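Local atomic coordinates of peptide methionine sulfoxide reductase MsrA (PDB entry 5FA9), a protein that probably repairs oxidised proteins by reducing methionine sulfoxide back to methionine, as a fusion of MsrA and MsrB reductase modules. Residues 292-297 with 302-307; 207-212 with 216-221. The protein carries 2 engineered substitutions. All coordinates share one frame; numbering follows the deposited sequence.

Interaction 1 (292-297 with 302-307)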
loop_
_atom_site.group_PDB
_atom_site.type_symbol
_atom_site.label_atom_id
_atom_site.label_comp_id
_atom_site.label_asym_id
_atom_site.label_seq_id
_atom_site.Cartn_x
_atom_site.Cartn_y
_atom_site.Cartn_z
ATOM N N ARG B 292 16.215 -28.643 -5.513
ATOM C CA ARG B 292 15.598 -29.818 -6.115
ATOM C C ARG B 292 14.188 -29.475 -6.583
ATOM O O ARG B 292 13.330 -29.123 -5.775
ATOM C CB ARG B 292 15.563 -30.980 -5.120
ATOM C CG ARG B 292 14.884 -32.230 -5.651
ATOM C CD ARG B 292 14.954 -33.361 -4.637
ATOM N NE ARG B 292 13.817 -34.272 -4.746
ATOM C CZ ARG B 292 12.849 -34.367 -3.839
ATOM N NH1 ARG B 292 12.881 -33.605 -2.754
ATOM N NH2 ARG B 292 11.851 -35.221 -4.016
ATOM N N PHE B 293 13.948 -29.580 -7.887
ATOM C CA PHE B 293 12.653 -29.215 -8.448
ATOM C C PHE B 293 11.618 -30.322 -8.292
ATOM O O PHE B 293 11.892 -31.492 -8.560
ATOM C CB PHE B 293 12.791 -28.844 -9.926
ATOM C CG PHE B 293 11.484 -28.517 -10.592
ATOM C CD1 PHE B 293 10.853 -27.308 -10.350
ATOM C CD2 PHE B 293 10.889 -29.416 -11.463
ATOM C CE1 PHE B 293 9.650 -27.002 -10.961
ATOM C CE2 PHE B 293 9.687 -29.116 -12.077
ATOM C CZ PHE B 293 9.067 -27.908 -11.825
ATOM N N ILE B 294 10.423 -29.935 -7.856
ATOM C CA ILE B 294 9.318 -30.868 -7.691
ATOM C C ILE B 294 8.104 -30.395 -8.479
ATOM O O ILE B 294 7.482 -29.395 -8.120
ATOM C CB ILE B 294 8.936 -31.035 -6.209
ATOM C CG1 ILE B 294 10.159 -31.460 -5.393
ATOM C CG2 ILE B 294 7.801 -32.036 -6.059
ATOM C CD1 ILE B 294 9.848 -31.821 -3.966
ATOM N N PRO B 295 7.767 -31.112 -9.564
ATOM C CA PRO B 295 6.644 -30.764 -10.444
ATOM C C PRO B 295 5.325 -30.641 -9.685
ATOM O O PRO B 295 5.112 -31.360 -8.710
ATOM C CB PRO B 295 6.595 -31.933 -11.431
ATOM C CG PRO B 295 7.976 -32.491 -11.425
ATOM C CD PRO B 295 8.466 -32.325 -10.020
ATOM N N TYR B 296 4.463 -29.734 -10.136
ATOM C CA TYR B 296 3.169 -29.496 -9.499
ATOM C C TYR B 296 2.332 -30.769 -9.409
ATOM O O TYR B 296 1.663 -31.013 -8.406
ATOM C CB TYR B 296 2.399 -28.413 -10.261
ATOM C CG TYR B 296 1.070 -28.043 -9.642
ATOM C CD1 TYR B 296 1.000 -27.143 -8.588
ATOM C CD2 TYR B 296 -0.117 -28.587 -10.119
ATOM C CE1 TYR B 296 -0.212 -26.799 -8.021
ATOM C CE2 TYR B 296 -1.334 -28.249 -9.558
ATOM C CZ TYR B 296 -1.376 -27.354 -8.510
ATOM O OH TYR B 296 -2.583 -27.012 -7.946
ATOM N N ASP B 297 2.375 -31.573 -10.467
ATOM C CA ASP B 297 1.613 -32.815 -10.531
ATOM C C ASP B 297 2.052 -33.827 -9.475
ATOM O O ASP B 297 1.255 -34.650 -9.026
ATOM C CB ASP B 297 1.736 -33.441 -11.922
ATOM C CG ASP B 297 1.045 -32.623 -12.994
ATOM O OD1 ASP B 297 0.264 -31.715 -12.640
ATOM O OD2 ASP B 297 1.284 -32.887 -14.191
ATOM N N GLU B 302 4.201 -36.424 -3.099
ATOM C CA GLU B 302 5.468 -36.407 -2.374
ATOM C C GLU B 302 5.358 -35.644 -1.055
ATOM O O GLU B 302 6.364 -35.381 -0.398
ATOM C CB GLU B 302 6.577 -35.802 -3.237
ATOM C CG GLU B 302 6.929 -36.630 -4.460
ATOM C CD GLU B 302 8.055 -36.023 -5.270
ATOM O OE1 GLU B 302 8.922 -35.353 -4.671
ATOM O OE2 GLU B 302 8.075 -36.217 -6.503
ATOM N N GLY B 303 4.133 -35.292 -0.674
ATOM C CA GLY B 303 3.882 -34.709 0.631
ATOM C C GLY B 303 3.889 -33.192 0.691
ATOM O O GLY B 303 3.886 -32.613 1.776
ATOM N N TYR B 304 3.896 -32.544 -0.469
ATOM C CA TYR B 304 3.940 -31.085 -0.519
ATOM C C TYR B 304 2.593 -30.482 -0.909
ATOM O O TYR B 304 2.535 -29.476 -1.616
ATOM C CB TYR B 304 5.027 -30.624 -1.491
ATOM C CG TYR B 304 6.427 -30.964 -1.032
ATOM C CD1 TYR B 304 7.014 -32.175 -1.374
ATOM C CD2 TYR B 304 7.156 -30.079 -0.248
ATOM C CE1 TYR B 304 8.291 -32.494 -0.951
ATOM C CE2 TYR B 304 8.435 -30.388 0.177
ATOM C CZ TYR B 304 8.997 -31.597 -0.179
ATOM O OH TYR B 304 10.269 -31.912 0.241
ATOM N N GLY B 305 1.515 -31.098 -0.434
ATOM C CA GLY B 305 0.171 -30.646 -0.748
ATOM C C GLY B 305 -0.167 -29.272 -0.198
ATOM O O GLY B 305 -1.024 -28.574 -0.740
ATOM N N ASP B 306 0.502 -28.881 0.880
ATOM C CA ASP B 306 0.227 -27.604 1.529
ATOM C C ASP B 306 0.789 -26.417 0.751
ATOM O O ASP B 306 0.451 -25.267 1.033
ATOM C CB ASP B 306 0.794 -27.599 2.950
ATOM C CG ASP B 306 0.039 -28.527 3.881
ATOM O OD1 ASP B 306 -1.056 -28.990 3.501
ATOM O OD2 ASP B 306 0.542 -28.794 4.993
ATOM N N TYR B 307 1.641 -26.697 -0.232
ATOM C CA TYR B 307 2.345 -25.642 -0.953
ATOM C C TYR B 307 1.794 -25.408 -2.358
ATOM O O TYR B 307 2.365 -24.643 -3.135
ATOM C CB TYR B 307 3.839 -25.967 -1.028
ATOM C CG TYR B 307 4.498 -26.095 0.326
ATOM C CD1 TYR B 307 4.997 -24.979 0.985
ATOM C CD2 TYR B 307 4.614 -27.331 0.951
ATOM C CE1 TYR B 307 5.597 -25.089 2.225
ATOM C CE2 TYR B 307 5.213 -27.451 2.191
ATOM C CZ TYR B 307 5.703 -26.328 2.822
ATOM O OH TYR B 307 6.302 -26.443 4.057
#

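Interaction 2 (207-212 with 216-221)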
loop_
_atom_site.group_PDB
_atom_site.type_symbol
_atom_site.label_atom_id
_atom_site.label_comp_id
_atom_site.label_asym_id
_atom_site.label_seq_id
_atom_site.Cartn_x
_atom_site.Cartn_y
_atom_site.Cartn_z
ATOM N N GLU B 207 6.045 -25.806 -13.988
ATOM C CA GLU B 207 5.320 -25.458 -12.771
ATOM C C GLU B 207 5.644 -26.417 -11.635
ATOM O O GLU B 207 5.645 -27.636 -11.814
ATOM C CB GLU B 207 3.812 -25.443 -13.025
ATOM C CG GLU B 207 3.359 -24.385 -14.011
ATOM C CD GLU B 207 1.854 -24.360 -14.181
ATOM O OE1 GLU B 207 1.205 -23.460 -13.606
ATOM O OE2 GLU B 207 1.318 -25.242 -14.885
ATOM N N GLY B 208 5.918 -25.854 -10.464
ATOM C CA GLY B 208 6.275 -26.638 -9.299
ATOM C C GLY B 208 7.040 -25.801 -8.295
ATOM O O GLY B 208 7.127 -24.581 -8.431
ATOM N N ILE B 209 7.595 -26.454 -7.281
ATOM C CA ILE B 209 8.367 -25.756 -6.262
ATOM C C ILE B 209 9.835 -26.164 -6.297
ATOM O O ILE B 209 10.178 -27.260 -6.740
ATOM C CB ILE B 209 7.811 -26.015 -4.848
ATOM C CG1 ILE B 209 7.788 -27.515 -4.547
ATOM C CG2 ILE B 209 6.421 -25.424 -4.707
ATOM C CD1 ILE B 209 7.369 -27.847 -3.130
ATOM N N TYR B 210 10.695 -25.270 -5.823
ATOM C CA TYR B 210 12.114 -25.571 -5.699
ATOM C C TYR B 210 12.442 -25.791 -4.232
ATOM O O TYR B 210 12.203 -24.927 -3.387
ATOM C CB TYR B 210 12.966 -24.453 -6.301
ATOM C CG TYR B 210 12.800 -24.328 -7.798
ATOM C CD1 TYR B 210 11.769 -23.574 -8.344
ATOM C CD2 TYR B 210 13.666 -24.979 -8.667
ATOM C CE1 TYR B 210 11.612 -23.464 -9.712
ATOM C CE2 TYR B 210 13.517 -24.875 -10.036
ATOM C CZ TYR B 210 12.488 -24.117 -10.553
ATOM O OH TYR B 210 12.336 -24.012 -11.915
ATOM N N VAL B 211 12.992 -26.962 -3.943
ATOM C CA VAL B 211 13.184 -27.408 -2.574
ATOM C C VAL B 211 14.663 -27.435 -2.179
ATOM O O VAL B 211 15.536 -27.599 -3.032
ATOM C CB VAL B 211 12.538 -28.813 -2.399
ATOM C CG1 VAL B 211 13.534 -29.847 -1.887
ATOM C CG2 VAL B 211 11.302 -28.733 -1.518
ATOM N N ASP B 212 14.934 -27.251 -0.888
ATOM C CA ASP B 212 16.291 -27.362 -0.361
ATOM C C ASP B 212 16.817 -28.771 -0.607
ATOM O O ASP B 212 16.237 -29.750 -0.138
ATOM C CB ASP B 212 16.322 -27.024 1.133
ATOM C CG ASP B 212 17.735 -26.822 1.667
ATOM O OD1 ASP B 212 18.701 -27.311 1.043
ATOM O OD2 ASP B 212 17.879 -26.174 2.725
ATOM N N GLY B 216 14.939 -30.714 2.084
ATOM C CA GLY B 216 13.664 -31.007 1.457
ATOM C C GLY B 216 12.604 -29.948 1.706
ATOM O O GLY B 216 11.456 -30.105 1.296
ATOM N N LYS B 217 12.983 -28.877 2.397
ATOM C CA LYS B 217 12.063 -27.778 2.674
ATOM C C LYS B 217 11.929 -26.844 1.471
ATOM O O LYS B 217 12.934 -26.436 0.888
ATOM C CB LYS B 217 12.527 -26.993 3.903
ATOM C CG LYS B 217 11.633 -25.820 4.272
ATOM C CD LYS B 217 12.039 -25.219 5.606
ATOM C CE LYS B 217 11.397 -23.858 5.820
ATOM N NZ LYS B 217 11.832 -23.238 7.102
ATOM N N PRO B 218 10.684 -26.507 1.094
ATOM C CA PRO B 218 10.407 -25.594 -0.022
ATOM C C PRO B 218 11.044 -24.220 0.172
ATOM O O PRO B 218 10.963 -23.653 1.261
ATOM C CB PRO B 218 8.878 -25.492 -0.017
ATOM C CG PRO B 218 8.424 -26.764 0.608
ATOM C CD PRO B 218 9.446 -27.067 1.663
ATOM N N LEU B 219 11.668 -23.698 -0.879
ATOM C CA LEU B 219 12.352 -22.412 -0.800
ATOM C C LEU B 219 11.801 -21.403 -1.803
ATOM O O LEU B 219 11.658 -20.221 -1.489
ATOM C CB LEU B 219 13.854 -22.594 -1.023
ATOM C CG LEU B 219 14.586 -23.504 -0.037
ATOM C CD1 LEU B 219 16.036 -23.681 -0.455
ATOM C CD2 LEU B 219 14.494 -22.946 1.374
ATOM N N PHE B 220 11.497 -21.868 -3.011
ATOM C CA PHE B 220 11.009 -20.981 -4.060
ATOM C C PHE B 220 9.900 -21.619 -4.890
ATOM O O PHE B 220 9.800 -22.843 -4.982
ATOM C CB PHE B 220 12.161 -20.555 -4.973
ATOM C CG PHE B 220 13.246 -19.795 -4.264
ATOM C CD1 PHE B 220 13.132 -18.429 -4.060
ATOM C CD2 PHE B 220 14.379 -20.445 -3.801
ATOM C CE1 PHE B 220 14.127 -17.726 -3.405
ATOM C CE2 PHE B 220 15.376 -19.748 -3.146
ATOM C CZ PHE B 220 15.250 -18.388 -2.948
ATOM N N SER B 221 9.066 -20.773 -5.488
ATOM C CA SER B 221 7.997 -21.227 -6.369
ATOM C C SER B 221 8.293 -20.869 -7.821
ATOM O O SER B 221 8.930 -19.854 -8.101
ATOM C CB SER B 221 6.657 -20.623 -5.943
ATOM O OG SER B 221 5.638 -20.933 -6.876
#

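Interaction 1 (292-297 with 302-307)
In the MsrB part of the fusion, the edge strand 291-295 of a three-stranded antiparallel sheet runs into a short helix, and the loop after that helix folds back so that Glu302 and Tyr304 meet Arg292 and Ile294. The helix ends in a Schellman motif, with Gly303 at positive phi as its C' residue. Arg292 reaches out from the strand on an extended chain toward Glu302, its CG opposite the backbone N (chi1 178°), and its NH2 forms a salt bridge of 3.0 Å with Glu302 OE1. The guanidinium and carboxylate planes are 21° apart, yet OE1 approaches NH2 obliquely, and the link is one nitrogen to one oxygen, not a bidentate pair. Ile294 lies beneath the ion pair: its CG1 sits over the centre of one guanidinium face, 4.2 Å above the plane, while its CD1 comes within 3.7 Å of Glu302 OE1. The same methyl group reaches the Tyr304 ring at CE1, 3.5 Å away, the two side chains crossing at about a right angle. With chi1 at -55°, Ile294 places CG1 beside its backbone N and turns CG2 as well toward the carboxylate, at 3.8 Å from Glu302 OE1. Tyr304 OH, beyond the isoleucine, is probably hydrogen-bonded to Gly216 O, though the modelled separation is doubtfully short, and its ring also rests on Ile209, Val211 and Pro218. The charged pair thus lies on the solvent-facing side of a buried apolar layer of Ile294 and Tyr304; Ile294 covers one guanidinium face, but water probably still screens the pair, whose contribution is likely modest.

Interaction 2 (207-212 with 216-221)
Tyr210 and Phe220 face each other as a hydrogen-bonded antiparallel pair, with Tyr210 N donating to Phe220 O at 2.7 Å in an almost straight bond (177°). Tyr210 O accepts two donors, Leu219 N at 2.8 Å and Phe220 N at 3.2 Å, the latter in the carbonyl plane on a lone pair. Two consecutive residues opposite one make this a classic beta bulge, which shifts the register by one before Val211 meets Pro218. Toward the turn, Asp212 N donates to Lys217 O at 2.8 Å from above the carbonyl plane, and Gly216 N returns a more bent bond to Asp212 O. Side chains pack along both faces. On one, Ile209 lies alongside Pro218, pointing the same way, with CD1 4.0 Å from Pro218 CG; Val211 packs CG1 on Gly216 CA and sets CG2 by the Pro218 ring. On the other, Tyr210 CB meets Phe220 CB, while Phe220 O lies in the plane of the tyrosine ring, at its edge. At the bulge, Leu219, with CG beside its own backbone N (chi1 -60°), crosses Asp212 and sets CD1 3.7 Å from Asp212 CB.

Further out, Thr214 and Ser261 bind the Asp212 carboxylate, and Phe235 stacks on Phe220. Lys217 extends away from the hairpin to Glu165, Gln242 and Thr263, near a bound dithiothreitol molecule that probably comes from the crystallisation liquor. Because Tyr210 O takes both Leu219 N and Phe220 N, the strands of the buried hairpin stay bonded through the register shift and this carbonyl oxygen is satisfied twice.

From the N terminus, the chain first enters interaction 2, where residues 216-221 return after a tight turn against 207-212 and close a beta hairpin. It then runs through the six-stranded sheet of the MsrB part before strand 291-295 comes back to lie beside 208-212, with Arg292 N bonded to Val211 O and Phe293 of the same strand packing near Glu207 O. Only after this does interaction 1 close, a second short loop that follows the first in series without crossing it. The loop at 302-307 bends back over the hairpin, with Tyr307 packing on Pro218. Together the two contacts join the three strands of one antiparallel sheet and the loop between helix 296-299 and helix 308-311.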